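Local coordinates for serine proteinase inhibitor 1 (Myxoma virus, PDB 6BJ5), which inhibits serine proteases as a poxviral serpin important in virulence, this chain being its C-terminal piece, at residues 16-21 and 32-37. Sequence-based numbering, arbitrary orientation.
Sequences FMFLIY and GTITKG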
# COMPACT_ATOMS: atom_id res chain seq x y z
N PHE B 16 -2.70 -5.70 -15.78
CA PHE B 16 -1.75 -6.52 -15.05
C PHE B 16 -1.69 -6.07 -13.60
O PHE B 16 -2.34 -5.10 -13.19
CB PHE B 16 -0.37 -6.50 -15.71
CG PHE B 16 0.28 -5.14 -15.69
CD1 PHE B 16 1.08 -4.76 -14.63
CD2 PHE B 16 0.13 -4.27 -16.76
CE1 PHE B 16 1.72 -3.53 -14.63
CE2 PHE B 16 0.75 -3.04 -16.76
CZ PHE B 16 1.55 -2.66 -15.70
N MET B 17 -0.95 -6.83 -12.80
CA MET B 17 -0.81 -6.58 -11.37
C MET B 17 0.67 -6.49 -11.03
O MET B 17 1.49 -7.22 -11.58
CB MET B 17 -1.48 -7.70 -10.55
CG MET B 17 -1.25 -7.57 -9.05
SD MET B 17 -2.04 -8.84 -8.06
CE MET B 17 -3.72 -8.25 -8.02
N PHE B 18 1.02 -5.59 -10.11
CA PHE B 18 2.37 -5.58 -9.58
C PHE B 18 2.33 -5.57 -8.06
O PHE B 18 1.38 -5.08 -7.44
CB PHE B 18 3.20 -4.40 -10.12
CG PHE B 18 2.70 -3.07 -9.66
CD1 PHE B 18 3.15 -2.53 -8.48
CD2 PHE B 18 1.76 -2.39 -10.40
CE1 PHE B 18 2.67 -1.35 -8.04
CE2 PHE B 18 1.28 -1.21 -9.95
CZ PHE B 18 1.73 -0.68 -8.77
N LEU B 19 3.38 -6.12 -7.47
CA LEU B 19 3.54 -6.25 -6.03
C LEU B 19 4.98 -5.85 -5.76
O LEU B 19 5.90 -6.41 -6.36
CB LEU B 19 3.30 -7.69 -5.59
CG LEU B 19 1.94 -8.26 -5.98
CD1 LEU B 19 2.16 -9.58 -6.65
CD2 LEU B 19 1.14 -8.49 -4.76
N ILE B 20 5.18 -4.86 -4.90
CA ILE B 20 6.51 -4.51 -4.45
C ILE B 20 6.65 -5.08 -3.05
O ILE B 20 5.90 -4.70 -2.15
CB ILE B 20 6.73 -2.99 -4.47
CG1 ILE B 20 6.71 -2.48 -5.91
CG2 ILE B 20 8.04 -2.65 -3.77
CD1 ILE B 20 6.82 -0.98 -6.02
N TYR B 21 7.60 -5.99 -2.87
CA TYR B 21 7.73 -6.76 -1.64
C TYR B 21 9.17 -6.74 -1.15
O TYR B 21 10.11 -6.48 -1.91
CB TYR B 21 7.23 -8.21 -1.84
CG TYR B 21 8.22 -9.19 -2.42
CD1 TYR B 21 8.85 -10.12 -1.60
CD2 TYR B 21 8.49 -9.22 -3.78
CE1 TYR B 21 9.75 -11.04 -2.12
CE2 TYR B 21 9.39 -10.13 -4.31
CZ TYR B 21 10.03 -11.04 -3.47
OH TYR B 21 10.93 -11.96 -3.97
N GLY B 32 -0.51 -2.84 -6.84
CA GLY B 32 -1.44 -2.12 -7.68
C GLY B 32 -1.87 -2.93 -8.87
O GLY B 32 -1.20 -3.89 -9.27
N THR B 33 -3.00 -2.53 -9.45
CA THR B 33 -3.44 -3.04 -10.74
C THR B 33 -3.49 -1.89 -11.72
O THR B 33 -3.86 -0.77 -11.37
CB THR B 33 -4.81 -3.69 -10.69
OG1 THR B 33 -5.72 -2.80 -10.03
CG2 THR B 33 -4.72 -5.00 -9.94
N ILE B 34 -3.11 -2.19 -12.96
CA ILE B 34 -3.09 -1.24 -14.06
C ILE B 34 -3.96 -1.78 -15.18
O ILE B 34 -3.58 -2.74 -15.86
CB ILE B 34 -1.65 -1.00 -14.51
CG1 ILE B 34 -0.95 -0.24 -13.40
CG2 ILE B 34 -1.58 -0.24 -15.80
CD1 ILE B 34 0.47 -0.15 -13.64
N THR B 35 -5.13 -1.16 -15.39
CA THR B 35 -6.09 -1.61 -16.39
C THR B 35 -6.22 -0.66 -17.58
O THR B 35 -6.95 -0.98 -18.53
CB THR B 35 -7.49 -1.77 -15.77
OG1 THR B 35 -7.97 -0.49 -15.36
CG2 THR B 35 -7.48 -2.69 -14.56
N LYS B 36 -5.53 0.47 -17.58
CA LYS B 36 -5.82 1.48 -18.59
C LYS B 36 -4.65 2.43 -18.73
O LYS B 36 -3.80 2.54 -17.84
CB LYS B 36 -7.08 2.30 -18.24
CG LYS B 36 -6.89 3.14 -17.00
CD LYS B 36 -8.08 4.04 -16.66
CE LYS B 36 -8.29 5.07 -17.76
NZ LYS B 36 -9.58 5.81 -17.62
N GLY B 37 -4.62 3.10 -19.88
CA GLY B 37 -3.74 4.23 -20.13
C GLY B 37 -4.47 5.55 -20.01
O GLY B 37 -5.58 5.63 -19.46
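Phe-16 and Phe-18 bond through their main chains to Ile-34 and Gly-32, joining the two strands of an antiparallel beta hairpin in this C-terminal piece. In the hydrogen-bonded pair Phe-16/Ile-34, Ile-34 N reaches Phe-16 O at 3.0 Å, nearly straight (170°), and Phe-16 N returns to Ile-34 O at 3.1 Å. Phe-18 and Gly-32 repeat the exchange, with Phe-18 N 2.9 Å from Gly-32 O. Between them, the non-hydrogen-bonded pair Met-17/Thr-33 brings the CA atoms to 4.5 Å.

Both phenylalanine rings lean across to the partner strand, their CG set between backbone N and carbonyl carbon (chi1 64° and 66°). Ile-34 CB sits over one face of the Phe-16 ring, a CH-pi contact, while its CD1 meets Phe-16 CZ at 3.4 Å. The Phe-18 ring lies over Gly-32, which has no side chain, its CA in CH-pi contact 4.0 Å from the ring centroid. On the other face of the sheet, Met-17 CE touches Thr-33 CG2 at 3.9 Å.

The chain carrying the rest of the serpin extends the sheet with an antiparallel strand, and its Phe-251 packs on Phe-18 and Ile-34. Within the hairpin, Ile-20 continues the pairing to Leu-29 and Phe-30.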